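Local coordinates for protein N-ACETYLMURAMOYL-L-ALANINE AMIDASE CwlV (Paenibacillus polymyxa, PDB 1JWQ) that probably cleaves the amide bond between N-acetylmuramic acid and L-alanine in peptidoglycan, as a zinc-dependent amidase represented here by its catalytic domain, at residues Val3-Ala8 and Lys66-Leu71; Asn30-Leu35 and Asp159-Val164; Ser39-Asn44 and Asp170-Tyr175; Pro114-Thr119 and Leu141-Leu146. All coordinates share one frame; numbering follows the deposited sequence.

Contact 1 of 4, residues Val3-Ala8 and Lys66-Leu71; sequences VVVIDA and KVAENL
V5 and A68 form the centre of a small apolar strand-on-helix contact, in which strand 2-8 of the central sheet meets the last turn of helix 61-70. The nearest approach there is V5 CG2 to A68 CA, at 4.0 Å. A68 CB is a little farther from the same methyl, 4.3 Å from V5 CG2, and the two CA atoms stand 6.2 Å apart. The valine therefore lies against the helix backbone as much as against a side chain, which the small methyl of alanine permits. In V5 the CG1 branch is anti to the backbone N (chi1 172°), and this leaves CG2 as the branch that reaches the helix.

Two residues back along the strand, V3 repeats the pose where the chain leaves the helix. Its CG2 comes within 3.9 Å of L71 O, with V3 CG1 slightly behind, so two methyls face a carbonyl oxygen through van der Waals contact alone. The buried surface, 169 Å² over both sides, fits so light a touch. D7 OD2 adds a salt bridge to R64, one turn earlier in helix 61-70.

V4 and I6 point to the other face of the sheet, against L41 and A34 of helix 26-42. Strands 47-51 and 75-82 flank strand 2-8 in parallel, and F76 of strand 75-82 touches both V5 and A68.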
loop_
_atom_site.group_PDB
_atom_site.type_symbol
_atom_site.label_atom_id
_atom_site.label_comp_id
_atom_site.label_asym_id
_atom_site.label_seq_id
_atom_site.Cartn_x
_atom_site.Cartn_y
_atom_site.Cartn_z
ATOM N N VAL A 3 7.344 10.381 11.040
ATOM C CA VAL A 3 7.309 10.413 9.587
ATOM C C VAL A 3 6.730 9.134 9.005
ATOM O O VAL A 3 7.134 8.030 9.369
ATOM C CB VAL A 3 8.724 10.640 9.019
ATOM C CG1 VAL A 3 8.702 10.600 7.507
ATOM C CG2 VAL A 3 9.258 11.981 9.504
ATOM N N VAL A 4 5.783 9.305 8.091
ATOM C CA VAL A 4 5.125 8.185 7.435
ATOM C C VAL A 4 5.361 8.284 5.937
ATOM O O VAL A 4 4.986 9.274 5.313
ATOM C CB VAL A 4 3.602 8.216 7.688
ATOM C CG1 VAL A 4 2.925 7.038 6.984
ATOM C CG2 VAL A 4 3.326 8.185 9.179
ATOM N N VAL A 5 5.987 7.267 5.356
ATOM C CA VAL A 5 6.229 7.289 3.921
ATOM C C VAL A 5 5.275 6.320 3.245
ATOM O O VAL A 5 5.208 5.148 3.604
ATOM C CB VAL A 5 7.694 6.921 3.581
ATOM C CG1 VAL A 5 7.859 6.750 2.069
ATOM C CG2 VAL A 5 8.622 8.022 4.074
ATOM N N ILE A 6 4.511 6.840 2.291
ATOM C CA ILE A 6 3.553 6.041 1.545
ATOM C C ILE A 6 4.090 5.945 0.132
ATOM O O ILE A 6 4.334 6.958 -0.525
ATOM C CB ILE A 6 2.166 6.699 1.507
ATOM C CG1 ILE A 6 1.671 6.956 2.933
ATOM C CG2 ILE A 6 1.195 5.804 0.740
ATOM C CD1 ILE A 6 1.444 5.707 3.757
ATOM N N ASP A 7 4.262 4.713 -0.322
ATOM C CA ASP A 7 4.808 4.438 -1.634
ATOM C C ASP A 7 3.781 3.805 -2.564
ATOM O O ASP A 7 3.373 2.656 -2.364
ATOM C CB ASP A 7 6.017 3.514 -1.465
ATOM C CG ASP A 7 6.614 3.090 -2.782
ATOM O OD1 ASP A 7 6.688 1.868 -3.028
ATOM O OD2 ASP A 7 7.004 3.976 -3.562
ATOM N N ALA A 8 3.353 4.568 -3.568
ATOM C CA ALA A 8 2.397 4.075 -4.555
ATOM C C ALA A 8 3.237 3.319 -5.569
ATOM O O ALA A 8 4.012 3.918 -6.308
ATOM C CB ALA A 8 1.680 5.241 -5.230
ATOM N N LYS A 66 15.373 5.045 -0.621
ATOM C CA LYS A 66 16.240 6.148 -0.217
ATOM C C LYS A 66 15.479 7.276 0.472
ATOM O O LYS A 66 15.957 7.848 1.452
ATOM C CB LYS A 66 17.013 6.692 -1.420
ATOM C CG LYS A 66 18.070 7.723 -1.038
ATOM C CD LYS A 66 19.166 7.831 -2.092
ATOM C CE LYS A 66 18.621 8.258 -3.440
ATOM N NZ LYS A 66 19.710 8.374 -4.455
ATOM N N VAL A 67 14.295 7.597 -0.034
ATOM C CA VAL A 67 13.488 8.648 0.572
ATOM C C VAL A 67 13.162 8.277 2.015
ATOM O O VAL A 67 13.317 9.085 2.930
ATOM C CB VAL A 67 12.156 8.847 -0.185
ATOM C CG1 VAL A 67 11.281 9.852 0.553
ATOM C CG2 VAL A 67 12.433 9.319 -1.601
ATOM N N ALA A 68 12.700 7.048 2.210
ATOM C CA ALA A 68 12.351 6.575 3.538
ATOM C C ALA A 68 13.558 6.618 4.467
ATOM O O ALA A 68 13.452 7.073 5.601
ATOM C CB ALA A 68 11.792 5.155 3.460
ATOM N N GLU A 69 14.709 6.158 3.985
ATOM C CA GLU A 69 15.910 6.156 4.815
ATOM C C GLU A 69 16.401 7.563 5.126
ATOM O O GLU A 69 16.697 7.887 6.277
ATOM C CB GLU A 69 17.028 5.363 4.138
ATOM C CG GLU A 69 16.673 3.905 3.915
ATOM C CD GLU A 69 16.239 3.225 5.196
ATOM O OE1 GLU A 69 15.195 2.539 5.184
ATOM O OE2 GLU A 69 16.942 3.377 6.217
ATOM N N ASN A 70 16.481 8.398 4.096
ATOM C CA ASN A 70 16.955 9.766 4.265
ATOM C C ASN A 70 16.082 10.613 5.191
ATOM O O ASN A 70 16.597 11.395 5.986
ATOM C CB ASN A 70 17.094 10.444 2.900
ATOM C CG ASN A 70 17.516 11.900 3.013
ATOM O OD1 ASN A 70 16.690 12.804 2.893
ATOM N ND2 ASN A 70 18.803 12.130 3.261
ATOM N N LEU A 71 14.764 10.461 5.091
ATOM C CA LEU A 71 13.853 11.227 5.937
ATOM C C LEU A 71 13.606 10.545 7.280
ATOM O O LEU A 71 12.805 11.019 8.094
ATOM C CB LEU A 71 12.524 11.450 5.207
ATOM C CG LEU A 71 12.641 12.147 3.848
ATOM C CD1 LEU A 71 11.244 12.370 3.260
ATOM C CD2 LEU A 71 13.366 13.477 4.017
#

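Contact 2 of 4, residues Asn30-Leu35 and Asp159-Val164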
loop_
_atom_site.group_PDB
_atom_site.type_symbol
_atom_site.label_atom_id
_atom_site.label_comp_id
_atom_site.label_asym_id
_atom_site.label_seq_id
_atom_site.Cartn_x
_atom_site.Cartn_y
_atom_site.Cartn_z
ATOM N N ASN A 30 -2.737 2.447 -7.304
ATOM C CA ASN A 30 -1.775 2.718 -6.244
ATOM C C ASN A 30 -1.689 4.191 -5.880
ATOM O O ASN A 30 -1.656 4.546 -4.702
ATOM C CB ASN A 30 -0.384 2.204 -6.635
ATOM C CG ASN A 30 -0.353 0.692 -6.820
ATOM O OD1 ASN A 30 -1.223 -0.022 -6.321
ATOM N ND2 ASN A 30 0.662 0.198 -7.528
ATOM N N LEU A 31 -1.650 5.051 -6.890
ATOM C CA LEU A 31 -1.563 6.485 -6.646
ATOM C C LEU A 31 -2.834 7.008 -5.979
ATOM O O LEU A 31 -2.767 7.739 -4.996
ATOM C CB LEU A 31 -1.323 7.226 -7.959
ATOM C CG LEU A 31 -1.239 8.751 -7.843
ATOM C CD1 LEU A 31 -0.087 9.138 -6.923
ATOM C CD2 LEU A 31 -1.033 9.342 -9.227
ATOM N N ALA A 32 -3.990 6.634 -6.519
ATOM C CA ALA A 32 -5.265 7.073 -5.958
ATOM C C ALA A 32 -5.352 6.699 -4.480
ATOM O O ALA A 32 -5.829 7.483 -3.654
ATOM C CB ALA A 32 -6.429 6.439 -6.737
ATOM N N MET A 33 -4.887 5.498 -4.147
ATOM C CA MET A 33 -4.913 5.033 -2.765
ATOM C C MET A 33 -3.943 5.830 -1.897
ATOM O O MET A 33 -4.295 6.264 -0.802
ATOM C CB MET A 33 -4.557 3.544 -2.691
ATOM C CG MET A 33 -5.629 2.626 -3.250
ATOM S SD MET A 33 -7.208 2.865 -2.410
ATOM C CE MET A 33 -6.700 2.721 -0.708
ATOM N N ALA A 34 -2.722 6.015 -2.391
ATOM C CA ALA A 34 -1.711 6.764 -1.657
ATOM C C ALA A 34 -2.189 8.181 -1.358
ATOM O O ALA A 34 -2.015 8.687 -0.248
ATOM C CB ALA A 34 -0.405 6.804 -2.449
ATOM N N LEU A 35 -2.799 8.822 -2.347
ATOM C CA LEU A 35 -3.290 10.184 -2.166
ATOM C C LEU A 35 -4.415 10.240 -1.134
ATOM O O LEU A 35 -4.497 11.180 -0.348
ATOM C CB LEU A 35 -3.775 10.754 -3.502
ATOM C CG LEU A 35 -2.686 10.940 -4.563
ATOM C CD1 LEU A 35 -3.300 11.493 -5.832
ATOM C CD2 LEU A 35 -1.601 11.877 -4.039
ATOM N N ASP A 159 -15.949 4.329 -3.393
ATOM C CA ASP A 159 -16.294 4.047 -2.007
ATOM C C ASP A 159 -15.350 3.012 -1.412
ATOM O O ASP A 159 -14.931 3.131 -0.262
ATOM C CB ASP A 159 -17.746 3.574 -1.900
ATOM C CG ASP A 159 -18.728 4.613 -2.403
ATOM O OD1 ASP A 159 -18.517 5.814 -2.122
ATOM O OD2 ASP A 159 -19.715 4.234 -3.070
ATOM N N PHE A 160 -15.018 1.998 -2.203
ATOM C CA PHE A 160 -14.101 0.949 -1.768
ATOM C C PHE A 160 -12.771 1.585 -1.383
ATOM O O PHE A 160 -12.249 1.345 -0.295
ATOM C CB PHE A 160 -13.869 -0.055 -2.904
ATOM C CG PHE A 160 -12.753 -1.033 -2.638
ATOM C CD1 PHE A 160 -12.973 -2.178 -1.880
ATOM C CD2 PHE A 160 -11.473 -0.796 -3.135
ATOM C CE1 PHE A 160 -11.935 -3.073 -1.620
ATOM C CE2 PHE A 160 -10.428 -1.686 -2.879
ATOM C CZ PHE A 160 -10.663 -2.826 -2.120
ATOM N N GLN A 161 -12.234 2.402 -2.282
ATOM C CA GLN A 161 -10.956 3.067 -2.042
ATOM C C GLN A 161 -10.970 3.907 -0.774
ATOM O O GLN A 161 -10.038 3.852 0.024
ATOM C CB GLN A 161 -10.577 3.944 -3.237
ATOM C CG GLN A 161 -10.498 3.181 -4.548
ATOM C CD GLN A 161 -9.882 3.990 -5.674
ATOM O OE1 GLN A 161 -9.744 5.209 -5.577
ATOM N NE2 GLN A 161 -9.521 3.311 -6.759
ATOM N N ASN A 162 -12.028 4.685 -0.583
ATOM C CA ASN A 162 -12.117 5.528 0.601
ATOM C C ASN A 162 -12.137 4.713 1.884
ATOM O O ASN A 162 -11.495 5.073 2.868
ATOM C CB ASN A 162 -13.362 6.416 0.528
ATOM C CG ASN A 162 -13.238 7.490 -0.532
ATOM O OD1 ASN A 162 -12.184 8.112 -0.673
ATOM N ND2 ASN A 162 -14.316 7.725 -1.275
ATOM N N ARG A 163 -12.876 3.612 1.863
ATOM C CA ARG A 163 -12.992 2.736 3.019
ATOM C C ARG A 163 -11.644 2.085 3.333
ATOM O O ARG A 163 -11.212 2.031 4.487
ATOM C CB ARG A 163 -14.032 1.659 2.729
ATOM C CG ARG A 163 -14.305 0.737 3.887
ATOM C CD ARG A 163 -14.861 -0.571 3.380
ATOM N NE ARG A 163 -15.794 -0.386 2.273
ATOM C CZ ARG A 163 -15.965 -1.277 1.304
ATOM N NH1 ARG A 163 -15.260 -2.401 1.311
ATOM N NH2 ARG A 163 -16.859 -1.059 0.350
ATOM N N VAL A 164 -10.983 1.598 2.290
ATOM C CA VAL A 164 -9.691 0.942 2.434
ATOM C C VAL A 164 -8.615 1.939 2.841
ATOM O O VAL A 164 -7.754 1.625 3.659
ATOM C CB VAL A 164 -9.291 0.242 1.120
ATOM C CG1 VAL A 164 -7.880 -0.323 1.227
ATOM C CG2 VAL A 164 -10.280 -0.882 0.825
#
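M33 is curled by two successive bends, chi2 -57° and chi3 -51°, which carry its sulfur and methyl across to Q161 and V164 although its CB leaves the helix at a slant to them. The chain of Q161, by contrast, runs extended beyond CG. The thioether consequently lies over the root of the glutamine: M33 SD is 3.6 Å from Q161 CB and slightly farther from Q161 CA. The methyl reaches farther along helix 158-176, with M33 CE 3.6 Å from Q161 O and 3.8 Å from V164 CG1, meeting the valine at about a right angle. At the other end of the glutamine, its OE1 reaches A32 CB at 3.7 Å, while NE2 is held by the backbone oxygen of L155.

M33 thus contributes most of the surface that helix 26-42 loses in this contact. An alanine here would probably open a gap between the helices and leave the V164 methyl and the Q161 stem without their packing partner.

The short axes pass 9.7 Å apart at an angle of 49°, with M33 and Q161 closest, and K36 NZ donates a hydrogen bond to N162 OD1 beside the apolar core. Two helices crossing in this way over the same face of a central sheet belong to the open alpha-beta-alpha fold of this amidase domain, one of the zinc exopeptidase-like clan.

Contact 3 of 4, residues Ser39-Asn44 and Asp170-Tyr175; sequences SILKQN and DGITEY
T173 OG1, which also touches L41, is gripped by two polar partners: a water that donates to it at 2.7 Å and the backbone oxygen of A169, one turn earlier in its own helix. The same water accepts from N44 ND2 at 2.8 Å, so one molecule bridges the hydroxyl of helix 158-176 to the amide that follows the end of helix 26-42. Both helices cover one face of the central sheet in this open alpha-beta-alpha domain, and the contact joins their C-terminal parts, away from the zinc site.

The rest of the meeting is apolar and centres on L41. With chi2 at -179° its CD1 branch continues the chain outward, and L41 CD1 reaches I172 CD1 at 3.7 Å, the two side chains crossing at about a right angle. The other branch turns to the threonine, where L41 CD2 lies 3.6 Å from T173 OG1 as the side chains slide past each other in opposite directions. The hydroxyl thus has a methyl beside it as well as its two polar partners.

Beneath these groups, strand 2-8 supplies V4, which touches both L41 and I172, while M108 of helix 102-116 also lies against I172. The N44 amide is fixed at both ends: OD1 takes the backbone N of K46, and ND2 serves the V178 carbonyl in addition to the water. At the bridging water, the lines to N44 ND2 and T173 OG1 open at about 114°, and the T173 CG2 methyl lies 4.3 Å from that same ND2.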
loop_
_atom_site.group_PDB
_atom_site.type_symbol
_atom_site.label_atom_id
_atom_site.label_comp_id
_atom_site.label_asym_id
_atom_site.label_seq_id
_atom_site.Cartn_x
_atom_site.Cartn_y
_atom_site.Cartn_z
ATOM N N SER A 39 -4.378 12.234 2.452
ATOM C CA SER A 39 -5.395 13.200 2.865
ATOM C C SER A 39 -5.917 12.913 4.267
ATOM O O SER A 39 -6.121 13.830 5.065
ATOM C CB SER A 39 -6.565 13.194 1.879
ATOM O OG SER A 39 -6.125 13.504 0.569
ATOM N N ILE A 40 -6.131 11.637 4.565
ATOM C CA ILE A 40 -6.632 11.238 5.874
ATOM C C ILE A 40 -5.598 11.487 6.969
ATOM O O ILE A 40 -5.912 12.077 7.998
ATOM C CB ILE A 40 -7.021 9.743 5.887
ATOM C CG1 ILE A 40 -8.164 9.501 4.897
ATOM C CG2 ILE A 40 -7.439 9.316 7.290
ATOM C CD1 ILE A 40 -8.445 8.037 4.638
ATOM N N LEU A 41 -4.365 11.045 6.739
ATOM C CA LEU A 41 -3.308 11.214 7.729
ATOM C C LEU A 41 -2.853 12.661 7.904
ATOM O O LEU A 41 -2.317 13.018 8.954
ATOM C CB LEU A 41 -2.106 10.332 7.379
ATOM C CG LEU A 41 -2.353 8.820 7.412
ATOM C CD1 LEU A 41 -1.066 8.084 7.061
ATOM C CD2 LEU A 41 -2.840 8.401 8.790
ATOM N N LYS A 42 -3.062 13.484 6.882
ATOM C CA LYS A 42 -2.668 14.889 6.940
ATOM C C LYS A 42 -3.398 15.630 8.059
ATOM O O LYS A 42 -2.903 16.636 8.572
ATOM C CB LYS A 42 -2.947 15.568 5.601
ATOM N N GLN A 43 -4.570 15.128 8.434
ATOM C CA GLN A 43 -5.364 15.752 9.488
ATOM C C GLN A 43 -4.752 15.537 10.872
ATOM O O GLN A 43 -5.154 16.187 11.839
ATOM C CB GLN A 43 -6.794 15.200 9.481
ATOM C CG GLN A 43 -7.467 15.202 8.118
ATOM C CD GLN A 43 -8.974 15.061 8.215
ATOM O OE1 GLN A 43 -9.491 14.338 9.070
ATOM N NE2 GLN A 43 -9.689 15.744 7.325
ATOM N N ASN A 44 -3.782 14.630 10.963
ATOM C CA ASN A 44 -3.125 14.335 12.232
ATOM C C ASN A 44 -1.841 15.150 12.378
ATOM O O ASN A 44 -0.853 14.895 11.691
ATOM C CB ASN A 44 -2.788 12.845 12.316
ATOM C CG ASN A 44 -2.454 12.402 13.725
ATOM O OD1 ASN A 44 -1.871 13.155 14.505
ATOM N ND2 ASN A 44 -2.811 11.166 14.056
ATOM N N ASP A 170 -5.713 3.887 9.544
ATOM C CA ASP A 170 -5.866 3.405 10.914
ATOM C C ASP A 170 -4.694 2.499 11.299
ATOM O O ASP A 170 -4.168 2.590 12.406
ATOM C CB ASP A 170 -7.184 2.642 11.075
ATOM C CG ASP A 170 -8.396 3.556 11.060
ATOM O OD1 ASP A 170 -9.529 3.035 10.990
ATOM O OD2 ASP A 170 -8.221 4.789 11.121
ATOM N N GLY A 171 -4.288 1.628 10.382
ATOM C CA GLY A 171 -3.173 0.742 10.661
ATOM C C GLY A 171 -1.939 1.531 11.064
ATOM O O GLY A 171 -1.227 1.168 12.001
ATOM N N ILE A 172 -1.689 2.627 10.357
ATOM C CA ILE A 172 -0.536 3.479 10.634
ATOM C C ILE A 172 -0.720 4.249 11.936
ATOM O O ILE A 172 0.180 4.303 12.776
ATOM C CB ILE A 172 -0.317 4.481 9.485
ATOM C CG1 ILE A 172 0.111 3.719 8.227
ATOM C CG2 ILE A 172 0.720 5.526 9.883
ATOM C CD1 ILE A 172 -0.017 4.519 6.943
ATOM N N THR A 173 -1.897 4.840 12.092
ATOM C CA THR A 173 -2.213 5.613 13.283
ATOM C C THR A 173 -2.153 4.754 14.540
ATOM O O THR A 173 -1.583 5.161 15.553
ATOM C CB THR A 173 -3.612 6.229 13.168
ATOM O OG1 THR A 173 -3.661 7.062 12.005
ATOM C CG2 THR A 173 -3.935 7.064 14.401
ATOM N N GLU A 174 -2.743 3.566 14.473
ATOM C CA GLU A 174 -2.749 2.665 15.617
ATOM C C GLU A 174 -1.345 2.192 15.958
ATOM O O GLU A 174 -0.957 2.192 17.121
ATOM C CB GLU A 174 -3.641 1.451 15.340
ATOM C CG GLU A 174 -5.125 1.761 15.235
ATOM C CD GLU A 174 -5.776 2.035 16.579
ATOM O OE1 GLU A 174 -5.121 1.823 17.624
ATOM O OE2 GLU A 174 -6.955 2.447 16.586
ATOM N N TYR A 175 -0.580 1.791 14.946
ATOM C CA TYR A 175 0.775 1.309 15.187
ATOM C C TYR A 175 1.673 2.385 15.783
ATOM O O TYR A 175 2.444 2.118 16.706
ATOM C CB TYR A 175 1.422 0.798 13.897
ATOM C CG TYR A 175 2.804 0.226 14.140
ATOM C CD1 TYR A 175 2.966 -0.980 14.820
ATOM C CD2 TYR A 175 3.949 0.916 13.738
ATOM C CE1 TYR A 175 4.238 -1.490 15.098
ATOM C CE2 TYR A 175 5.226 0.418 14.011
ATOM C CZ TYR A 175 5.359 -0.786 14.692
ATOM O OH TYR A 175 6.613 -1.285 14.964
HETATM O O HOH W 1 -4.203 9.730 12.036
#

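Contact 4 of 4, residues Pro114-Thr119 and Leu141-Leu146; sequences PATGLT and LEVGYL
The V143-G144 peptide is the flat group that L118 meets: the leucine's CD1 approaches from the carbonyl oxygen's side, lifted somewhat from the peptide plane, 3.5 Å from V143 O. The same methyl also lies 4.1 Å from G144 CA. The fit is tight, since a CB placed on G144 would come within 3.0 Å of L118 CD1, a separation too short for two carbons. Alongside, T116 CG2 rests 4.1 Å from V143 CG1.

Where helix 102-116 ends, T116 forms an ST turn: its OG1 accepts from L118 N at 3.1 Å with a nearly straight N-H...O angle of 166°. A chi1 of 72° sets that oxygen between the backbone N and carbonyl carbon, while G117, with positive phi, turns the chain. T116 OG1 is also bonded to A113 O and T92 OG1, and the T92 hydroxyl in turn bonds V143 O, linking turn and strand. A valine in place of T116 is likely to leave L118 N without its acceptor and the T92 hydroxyl short of a partner. On the helix 158-176 side, F160 touches both T116 and V143.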
loop_
_atom_site.group_PDB
_atom_site.type_symbol
_atom_site.label_atom_id
_atom_site.label_comp_id
_atom_site.label_asym_id
_atom_site.label_seq_id
_atom_site.Cartn_x
_atom_site.Cartn_y
_atom_site.Cartn_z
ATOM N N PRO A 114 -9.964 -6.056 6.972
ATOM C CA PRO A 114 -11.426 -5.971 7.079
ATOM C C PRO A 114 -12.012 -4.854 6.222
ATOM O O PRO A 114 -13.146 -4.952 5.755
ATOM C CB PRO A 114 -11.649 -5.720 8.569
ATOM C CG PRO A 114 -10.471 -6.397 9.205
ATOM C CD PRO A 114 -9.341 -5.969 8.304
ATOM N N ALA A 115 -11.234 -3.795 6.015
ATOM C CA ALA A 115 -11.692 -2.664 5.218
ATOM C C ALA A 115 -11.908 -3.009 3.746
ATOM O O ALA A 115 -12.794 -2.450 3.107
ATOM C CB ALA A 115 -10.713 -1.494 5.349
ATOM N N THR A 116 -11.106 -3.916 3.195
ATOM C CA THR A 116 -11.286 -4.281 1.792
ATOM C C THR A 116 -12.527 -5.154 1.638
ATOM O O THR A 116 -13.196 -5.125 0.603
ATOM C CB THR A 116 -10.079 -5.062 1.223
ATOM O OG1 THR A 116 -10.055 -6.385 1.772
ATOM C CG2 THR A 116 -8.774 -4.347 1.554
ATOM N N GLY A 117 -12.829 -5.928 2.676
ATOM C CA GLY A 117 -13.983 -6.806 2.630
ATOM C C GLY A 117 -13.766 -7.948 1.656
ATOM O O GLY A 117 -14.688 -8.707 1.362
ATOM N N LEU A 118 -12.545 -8.067 1.147
ATOM C CA LEU A 118 -12.210 -9.126 0.204
ATOM C C LEU A 118 -11.673 -10.323 0.979
ATOM O O LEU A 118 -11.491 -10.251 2.196
ATOM C CB LEU A 118 -11.161 -8.630 -0.791
ATOM C CG LEU A 118 -11.509 -7.327 -1.520
ATOM C CD1 LEU A 118 -10.326 -6.900 -2.383
ATOM C CD2 LEU A 118 -12.758 -7.522 -2.375
ATOM N N THR A 119 -11.419 -11.424 0.283
ATOM C CA THR A 119 -10.915 -12.607 0.959
ATOM C C THR A 119 -9.598 -12.295 1.655
ATOM O O THR A 119 -8.660 -11.785 1.040
ATOM C CB THR A 119 -10.710 -13.771 -0.017
ATOM O OG1 THR A 119 -11.969 -14.115 -0.610
ATOM C CG2 THR A 119 -10.150 -14.986 0.716
ATOM N N LEU A 141 1.373 -3.732 0.690
ATOM C CA LEU A 141 0.002 -4.196 0.643
ATOM C C LEU A 141 -0.449 -4.489 -0.776
ATOM O O LEU A 141 -0.282 -3.665 -1.665
ATOM C CB LEU A 141 -0.920 -3.135 1.256
ATOM C CG LEU A 141 -0.484 -2.530 2.596
ATOM C CD1 LEU A 141 -1.500 -1.469 3.014
ATOM C CD2 LEU A 141 -0.374 -3.618 3.657
ATOM N N GLU A 142 -0.985 -5.686 -0.984
ATOM C CA GLU A 142 -1.529 -6.065 -2.283
ATOM C C GLU A 142 -3.016 -6.046 -1.952
ATOM O O GLU A 142 -3.561 -7.012 -1.423
ATOM C CB GLU A 142 -1.056 -7.465 -2.677
ATOM C CG GLU A 142 0.397 -7.508 -3.150
ATOM C CD GLU A 142 0.599 -6.827 -4.494
ATOM O OE1 GLU A 142 1.765 -6.692 -4.931
ATOM O OE2 GLU A 142 -0.406 -6.433 -5.121
ATOM N N VAL A 143 -3.656 -4.920 -2.247
ATOM C CA VAL A 143 -5.061 -4.718 -1.914
ATOM C C VAL A 143 -6.047 -5.734 -2.464
ATOM O O VAL A 143 -6.928 -6.191 -1.743
ATOM C CB VAL A 143 -5.519 -3.306 -2.326
ATOM C CG1 VAL A 143 -6.933 -3.049 -1.821
ATOM C CG2 VAL A 143 -4.557 -2.265 -1.754
ATOM N N GLY A 144 -5.898 -6.076 -3.736
ATOM C CA GLY A 144 -6.788 -7.035 -4.361
ATOM C C GLY A 144 -6.235 -7.415 -5.718
ATOM O O GLY A 144 -5.203 -6.884 -6.133
ATOM N N TYR A 145 -6.916 -8.319 -6.417
ATOM C CA TYR A 145 -6.462 -8.775 -7.733
ATOM C C TYR A 145 -7.138 -8.077 -8.898
ATOM O O TYR A 145 -8.360 -8.095 -9.022
ATOM C CB TYR A 145 -6.671 -10.289 -7.860
ATOM C CG TYR A 145 -5.650 -11.091 -7.098
ATOM C CD1 TYR A 145 -4.609 -11.737 -7.763
ATOM C CD2 TYR A 145 -5.695 -11.163 -5.705
ATOM C CE1 TYR A 145 -3.630 -12.438 -7.058
ATOM C CE2 TYR A 145 -4.724 -11.854 -4.990
ATOM C CZ TYR A 145 -3.697 -12.489 -5.670
ATOM O OH TYR A 145 -2.740 -13.171 -4.956
ATOM N N LEU A 146 -6.326 -7.469 -9.758
ATOM C CA LEU A 146 -6.827 -6.770 -10.931
ATOM C C LEU A 146 -7.103 -7.762 -12.053
ATOM O O LEU A 146 -7.659 -7.400 -13.087
ATOM C CB LEU A 146 -5.801 -5.741 -11.410
ATOM C CG LEU A 146 -5.491 -4.632 -10.404
ATOM C CD1 LEU A 146 -4.471 -3.667 -10.996
ATOM C CD2 LEU A 146 -6.778 -3.895 -10.054
#

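Overall arrangement
The contacts share one sheet and its helices. Contact 1 lies on the face of strand 2-8 opposite to contacts 2 and 3, whose helices 26-42 and 158-176 meet twice with centres 14 Å apart. The far side of that strand reaches both: I6 CG2 is 3.7 Å from A34 CB of contact 2, and I6 CD1 is 3.7 Å from I172 CD1 of contact 3. Contact 4 adjoins contact 2, centres 11 Å apart, through a probable hydrogen bond of 3.1 Å from R163 NH1 to A115 O. Zinc, bound by H10, E26 and H80, lies about 12 Å from the M33 side chain and about 10 Å from that of V143.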